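Local coordinates for hypothetical protein HI1011 (Haemophilus influenzae, PDB 1YZY) that catalyses the ATP-dependent phosphorylation of 3-oxo-tetronate to 3-oxo-tetronate 4-phosphate, as a member of the four-carbon acid sugar kinase family, at residues V362-H371 / L383-L394. Numbering follows the deposited sequence.
Sequences VQELGFTGFH and LKAVEEDIFLAL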
ATOM      1  N   VAL A 362      -1.533  15.551  -0.959  1.00 17.17           N
ATOM      2  CA  VAL A 362      -2.138  14.759  -2.023  1.00 14.38           C
ATOM      3  C   VAL A 362      -3.603  15.181  -2.159  1.00 18.03           C
ATOM      4  O   VAL A 362      -4.156  15.202  -3.258  1.00 16.76           O
ATOM      5  CB  VAL A 362      -2.078  13.243  -1.689  1.00 15.71           C
ATOM      6  CG1 VAL A 362      -2.997  12.437  -2.621  1.00 18.49           C
ATOM      7  CG2 VAL A 362      -0.650  12.744  -1.791  1.00 13.70           C
ATOM      8  N   GLN A 363      -4.234  15.464  -1.022  1.00 23.65           N
ATOM      9  CA  GLN A 363      -5.635  15.885  -0.978  1.00 26.84           C
ATOM     10  C   GLN A 363      -5.837  17.211  -1.703  1.00 26.74           C
ATOM     11  O   GLN A 363      -6.757  17.360  -2.511  1.00 24.93           O
ATOM     12  CB  GLN A 363      -6.100  16.026   0.474  1.00 30.45           C
ATOM     13  CG  GLN A 363      -7.553  16.457   0.609  1.00 34.44           C
ATOM     14  CD  GLN A 363      -8.014  16.528   2.045  1.00 38.91           C
ATOM     15  OE1 GLN A 363      -8.649  15.601   2.551  1.00 46.79           O
ATOM     16  NE2 GLN A 363      -7.707  17.632   2.713  1.00 31.07           N
ATOM     17  N   GLU A 364      -4.986  18.175  -1.374  1.00 23.75           N
ATOM     18  CA  GLU A 364      -5.024  19.502  -1.969  1.00 24.38           C
ATOM     19  C   GLU A 364      -4.790  19.477  -3.482  1.00 25.42           C
ATOM     20  O   GLU A 364      -5.529  20.112  -4.242  1.00 22.17           O
ATOM     21  CB  GLU A 364      -3.982  20.395  -1.295  1.00 17.06           C
ATOM     22  CG  GLU A 364      -4.064  21.854  -1.704  1.00 26.02           C
ATOM     23  CD  GLU A 364      -5.361  22.508  -1.271  1.00 31.83           C
ATOM     24  OE1 GLU A 364      -5.620  22.573  -0.053  1.00 34.74           O
ATOM     25  OE2 GLU A 364      -6.120  22.959  -2.150  1.00 33.64           O
ATOM     26  N   LEU A 365      -3.753  18.768  -3.921  1.00 20.77           N
ATOM     27  CA  LEU A 365      -3.449  18.682  -5.347  1.00 20.26           C
ATOM     28  C   LEU A 365      -4.538  17.941  -6.126  1.00 21.66           C
ATOM     29  O   LEU A 365      -4.614  18.041  -7.351  1.00 19.97           O
ATOM     30  CB  LEU A 365      -2.066  18.058  -5.564  1.00 25.23           C
ATOM     31  CG  LEU A 365      -0.906  18.710  -4.789  1.00 18.91           C
ATOM     32  CD1 LEU A 365       0.411  18.078  -5.202  1.00 24.67           C
ATOM     33  CD2 LEU A 365      -0.868  20.217  -5.012  1.00 19.06           C
ATOM     34  N   GLY A 366      -5.382  17.210  -5.401  1.00 18.69           N
ATOM     35  CA  GLY A 366      -6.501  16.498  -6.003  1.00 22.84           C
ATOM     36  C   GLY A 366      -6.253  15.180  -6.711  1.00 25.45           C
ATOM     37  O   GLY A 366      -7.066  14.772  -7.539  1.00 24.71           O
ATOM     38  N   PHE A 367      -5.169  14.492  -6.367  1.00 23.13           N
ATOM     39  CA  PHE A 367      -4.832  13.216  -7.000  1.00 22.01           C
ATOM     40  C   PHE A 367      -5.621  12.033  -6.430  1.00 21.64           C
ATOM     41  O   PHE A 367      -5.726  11.869  -5.215  1.00 19.05           O
ATOM     42  CB  PHE A 367      -3.332  12.976  -6.893  1.00 23.81           C
ATOM     43  CG  PHE A 367      -2.507  14.096  -7.454  1.00 23.48           C
ATOM     44  CD1 PHE A 367      -2.895  14.742  -8.629  1.00 17.91           C
ATOM     45  CD2 PHE A 367      -1.339  14.498  -6.817  1.00 17.01           C
ATOM     46  CE1 PHE A 367      -2.129  15.772  -9.164  1.00 19.38           C
ATOM     47  CE2 PHE A 367      -0.563  15.528  -7.344  1.00 21.46           C
ATOM     48  CZ  PHE A 367      -0.959  16.168  -8.522  1.00 24.49           C
ATOM     49  N   THR A 368      -6.153  11.210  -7.328  1.00 18.37           N
ATOM     50  CA  THR A 368      -6.979  10.063  -6.964  1.00 24.50           C
ATOM     51  C   THR A 368      -6.285   8.710  -7.103  1.00 27.96           C
ATOM     52  O   THR A 368      -6.827   7.682  -6.692  1.00 26.27           O
ATOM     53  CB  THR A 368      -8.246  10.022  -7.843  1.00 20.51           C
ATOM     54  OG1 THR A 368      -7.865   9.905  -9.221  1.00 20.37           O
ATOM     55  CG2 THR A 368      -9.072  11.297  -7.661  1.00 27.74           C
ATOM     56  N   GLY A 369      -5.120   8.713  -7.730  1.00 23.78           N
ATOM     57  CA  GLY A 369      -4.380   7.487  -7.933  1.00 23.82           C
ATOM     58  C   GLY A 369      -2.988   7.819  -8.413  1.00 23.50           C
ATOM     59  O   GLY A 369      -2.703   8.970  -8.758  1.00 26.83           O
ATOM     60  N   PHE A 370      -2.122   6.816  -8.463  1.00 21.92           N
ATOM     61  CA  PHE A 370      -0.747   7.032  -8.874  1.00 17.98           C
ATOM     62  C   PHE A 370      -0.161   5.838  -9.599  1.00 23.26           C
ATOM     63  O   PHE A 370      -0.659   4.719  -9.484  1.00 22.73           O
ATOM     64  CB  PHE A 370       0.125   7.281  -7.641  1.00 13.04           C
ATOM     65  CG  PHE A 370      -0.371   8.382  -6.751  1.00 15.20           C
ATOM     66  CD1 PHE A 370       0.018   9.702  -6.971  1.00 13.83           C
ATOM     67  CD2 PHE A 370      -1.240   8.103  -5.699  1.00 14.82           C
ATOM     68  CE1 PHE A 370      -0.452  10.731  -6.157  1.00 19.49           C
ATOM     69  CE2 PHE A 370      -1.721   9.121  -4.875  1.00 13.50           C
ATOM     70  CZ  PHE A 370      -1.326  10.438  -5.105  1.00 15.37           C
ATOM     71  N   HIS A 371       0.853   6.107 -10.413  1.00 23.59           N
ATOM     72  CA  HIS A 371       1.593   5.070 -11.100  1.00 21.49           C
ATOM     73  C   HIS A 371       2.740   4.699 -10.148  1.00 24.85           C
ATOM     74  O   HIS A 371       3.491   5.605  -9.777  1.00 25.70           O
ATOM     75  CB  HIS A 371       2.293   5.635 -12.332  1.00 19.94           C
ATOM     76  CG  HIS A 371       1.387   5.812 -13.506  1.00 24.44           C
ATOM     77  ND1 HIS A 371       1.299   4.892 -14.529  1.00 22.27           N
ATOM     78  CD2 HIS A 371       0.505   6.795 -13.807  1.00 29.48           C
ATOM     79  CE1 HIS A 371       0.399   5.297 -15.407  1.00 24.01           C
ATOM     80  NE2 HIS A 371      -0.097   6.449 -14.992  1.00 27.71           N
ATOM     81  N   LEU A 383       6.220   8.094  -7.087  1.00 17.05           N
ATOM     82  CA  LEU A 383       4.870   8.073  -7.633  1.00 14.05           C
ATOM     83  C   LEU A 383       4.694   9.110  -8.739  1.00 15.38           C
ATOM     84  O   LEU A 383       5.536   9.973  -8.941  1.00 15.52           O
ATOM     85  CB  LEU A 383       3.860   8.381  -6.521  1.00  7.21           C
ATOM     86  CG  LEU A 383       3.826   7.593  -5.209  1.00 17.59           C
ATOM     87  CD1 LEU A 383       2.908   8.296  -4.197  1.00 13.04           C
ATOM     88  CD2 LEU A 383       3.343   6.173  -5.464  1.00 10.01           C
ATOM     89  N   LYS A 384       3.628   8.962  -9.508  1.00 14.77           N
ATOM     90  CA  LYS A 384       3.296   9.926 -10.533  1.00 21.65           C
ATOM     91  C   LYS A 384       1.795   9.887 -10.638  1.00 22.33           C
ATOM     92  O   LYS A 384       1.208   8.823 -10.790  1.00 17.48           O
ATOM     93  CB  LYS A 384       3.904   9.624 -11.893  1.00 13.80           C
ATOM     94  CG  LYS A 384       3.719  10.820 -12.839  1.00 21.94           C
ATOM     95  CD  LYS A 384       4.116  10.537 -14.268  1.00 22.93           C
ATOM     96  CE  LYS A 384       3.005   9.839 -15.038  1.00 32.26           C
ATOM     97  NZ  LYS A 384       1.763  10.662 -15.116  1.00 30.82           N
ATOM     98  N   ALA A 385       1.176  11.052 -10.502  1.00 21.63           N
ATOM     99  CA  ALA A 385      -0.265  11.175 -10.569  1.00 16.58           C
ATOM    100  C   ALA A 385      -0.782  10.650 -11.893  1.00 19.79           C
ATOM    101  O   ALA A 385      -0.072  10.669 -12.895  1.00 22.72           O
ATOM    102  CB  ALA A 385      -0.660  12.633 -10.388  1.00 17.38           C
ATOM    103  N   VAL A 386      -2.002  10.123 -11.889  1.00 24.27           N
ATOM    104  CA  VAL A 386      -2.611   9.637 -13.124  1.00 25.80           C
ATOM    105  C   VAL A 386      -3.184  10.823 -13.920  1.00 21.76           C
ATOM    106  O   VAL A 386      -3.242  10.789 -15.155  1.00 24.71           O
ATOM    107  CB  VAL A 386      -3.726   8.591 -12.847  1.00 18.06           C
ATOM    108  CG1 VAL A 386      -3.123   7.346 -12.224  1.00 18.66           C
ATOM    109  CG2 VAL A 386      -4.791   9.166 -11.930  1.00 18.38           C
ATOM    110  N   GLU A 387      -3.570  11.876 -13.195  1.00 25.27           N
ATOM    111  CA  GLU A 387      -4.152  13.099 -13.766  1.00 28.82           C
ATOM    112  C   GLU A 387      -3.195  13.994 -14.556  1.00 31.76           C
ATOM    113  O   GLU A 387      -3.611  14.649 -15.515  1.00 35.45           O
ATOM    114  CB  GLU A 387      -4.803  13.942 -12.663  1.00 29.07           C
ATOM    115  CG  GLU A 387      -5.983  13.278 -11.969  1.00 31.56           C
ATOM    116  CD  GLU A 387      -5.599  12.423 -10.772  1.00 23.18           C
ATOM    117  OE1 GLU A 387      -4.422  12.038 -10.617  1.00 33.31           O
ATOM    118  OE2 GLU A 387      -6.501  12.140  -9.965  1.00 30.74           O
ATOM    119  N   GLU A 388      -1.941  14.064 -14.113  1.00 30.83           N
ATOM    120  CA  GLU A 388      -0.930  14.892 -14.766  1.00 30.07           C
ATOM    121  C   GLU A 388       0.492  14.519 -14.358  1.00 26.74           C
ATOM    122  O   GLU A 388       0.696  13.900 -13.326  1.00 27.35           O
ATOM    123  CB  GLU A 388      -1.192  16.375 -14.467  1.00 33.57           C
ATOM    124  CG  GLU A 388      -1.325  16.724 -12.984  1.00 39.65           C
ATOM    125  CD  GLU A 388      -1.739  18.174 -12.755  1.00 40.64           C
ATOM    126  OE1 GLU A 388      -1.360  19.049 -13.565  1.00 38.48           O
ATOM    127  OE2 GLU A 388      -2.447  18.436 -11.759  1.00 39.70           O
ATOM    128  N   ASP A 389       1.465  14.962 -15.148  1.00 22.53           N
ATOM    129  CA  ASP A 389       2.877  14.679 -14.908  1.00 19.86           C
ATOM    130  C   ASP A 389       3.479  15.259 -13.634  1.00 26.29           C
ATOM    131  O   ASP A 389       4.414  16.063 -13.696  1.00 24.77           O
ATOM    132  CB  ASP A 389       3.717  15.131 -16.106  1.00 31.59           C
ATOM    133  CG  ASP A 389       3.468  14.297 -17.359  1.00 37.87           C
ATOM    134  OD1 ASP A 389       2.836  13.219 -17.260  1.00 40.39           O
ATOM    135  OD2 ASP A 389       3.918  14.726 -18.447  1.00 43.10           O
ATOM    136  N   ILE A 390       2.971  14.834 -12.484  1.00 18.70           N
ATOM    137  CA  ILE A 390       3.476  15.304 -11.202  1.00 16.14           C
ATOM    138  C   ILE A 390       3.971  14.095 -10.416  1.00 19.01           C
ATOM    139  O   ILE A 390       3.251  13.106 -10.283  1.00 17.04           O
ATOM    140  CB  ILE A 390       2.363  16.023 -10.382  1.00 16.54           C
ATOM    141  CG1 ILE A 390       1.797  17.218 -11.166  1.00 17.70           C
ATOM    142  CG2 ILE A 390       2.901  16.462  -9.025  1.00 12.53           C
ATOM    143  CD1 ILE A 390       2.783  18.346 -11.428  1.00 16.30           C
ATOM    144  N   PHE A 391       5.189  14.186  -9.888  1.00 10.41           N
ATOM    145  CA  PHE A 391       5.782  13.097  -9.124  1.00 19.04           C
ATOM    146  C   PHE A 391       5.813  13.410  -7.639  1.00 20.31           C
ATOM    147  O   PHE A 391       6.013  14.559  -7.242  1.00 20.16           O
ATOM    148  CB  PHE A 391       7.198  12.794  -9.634  1.00 21.95           C
ATOM    149  CG  PHE A 391       7.252  12.422 -11.101  1.00 24.80           C
ATOM    150  CD1 PHE A 391       7.184  11.089 -11.502  1.00 20.51           C
ATOM    151  CD2 PHE A 391       7.344  13.406 -12.082  1.00 22.17           C
ATOM    152  CE1 PHE A 391       7.203  10.740 -12.859  1.00 19.68           C
ATOM    153  CE2 PHE A 391       7.363  13.066 -13.439  1.00 21.74           C
ATOM    154  CZ  PHE A 391       7.292  11.728 -13.825  1.00 15.47           C
ATOM    155  N   LEU A 392       5.588  12.387  -6.819  1.00 20.04           N
ATOM    156  CA  LEU A 392       5.590  12.543  -5.363  1.00 16.07           C
ATOM    157  C   LEU A 392       6.262  11.369  -4.637  1.00 19.04           C
ATOM    158  O   LEU A 392       6.185  10.224  -5.077  1.00 19.11           O
ATOM    159  CB  LEU A 392       4.159  12.689  -4.834  1.00 15.32           C
ATOM    160  CG  LEU A 392       3.149  13.567  -5.577  1.00 21.78           C
ATOM    161  CD1 LEU A 392       2.577  12.819  -6.792  1.00 19.46           C
ATOM    162  CD2 LEU A 392       2.033  13.948  -4.621  1.00 23.17           C
ATOM    163  N   ALA A 393       6.939  11.678  -3.539  1.00 18.05           N
ATOM    164  CA  ALA A 393       7.600  10.684  -2.704  1.00 18.59           C
ATOM    165  C   ALA A 393       7.040  10.954  -1.316  1.00 19.57           C
ATOM    166  O   ALA A 393       7.390  11.947  -0.677  1.00 16.78           O
ATOM    167  CB  ALA A 393       9.113  10.880  -2.712  1.00 14.27           C
ATOM    168  N   LEU A 394       6.131  10.085  -0.883  1.00 18.91           N
ATOM    169  CA  LEU A 394       5.477  10.222   0.412  1.00 20.14           C
ATOM    170  C   LEU A 394       6.158   9.344   1.457  1.00 26.37           C
ATOM    171  O   LEU A 394       6.044   8.115   1.420  1.00 27.73           O
ATOM    172  CB  LEU A 394       4.002   9.840   0.265  1.00 19.46           C
ATOM    173  CG  LEU A 394       3.328  10.386  -1.003  1.00 14.69           C
ATOM    174  CD1 LEU A 394       1.923   9.822  -1.138  1.00 15.39           C
ATOM    175  CD2 LEU A 394       3.303  11.917  -1.000  1.00 16.67           C
TER
HETATM  176  O   HOH W   1      -1.806   8.831 -16.363  1.00 55.09           O
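With CG turned anti to the carbonyl carbon (chi1 -55°), the ring of F367 reaches A385, and the same choice in F370 (chi1 -54°) brings its ring to L383 and L392. Two phenylalanines three residues apart, F367 in the loop after helix 355-365 and F370 in strand 369-375, thus pack against residues of 383-392. The F367 ring is clamped: A385 CB lies over one face, 3.6 Å from the ring centroid in a CH-pi contact, while L365 CB from its own segment covers the opposite face. I390 CB packs obliquely against CZ, and the carboxylate of E388, turned almost perpendicular to the ring, sets OE2 at the edge near CE1. For F370, L383 CD1 stands over a face in a longer CH-pi contact, L392 CD1 touches CE1 at 3.7 Å, and V362 CG1, from F370's own segment, lies at the ring edge in its plane. V362 CG2 meets L394 CD1, the two side chains crossing at about a right angle.

Polar bonds join the loop at T368 to E387 in the turn that follows strand 380-385. E387, its chain bent at chi2, presents OE2 to T368: the backbone N donates to the syn lone pair at 2.8 Å, and T368 OG1 donates to the same OE2 at 2.7 Å from above the carboxylate plane. The other oxygen of E387, OE1, is buried with no hydrogen-bonding partner in the model. Beyond F370, H371 N gives K384 O a nearly straight bond of 2.8 Å (168°), and a water links H371 NE2 to V386 O. K384 NZ bonds A385 O at 2.9 Å.

Strands 369-375 and 380-385 form a beta hairpin in the nucleotide-binding C-terminal domain, its pairing weak at this end apart from the H371 bond. Strand 26-30 flanks the hairpin through backbone bonds to T368 and F370, strand 349-353 flanks strand 391-395, and helix 324-345 packs on L365 and I390, its K343 forming a salt bridge with E388.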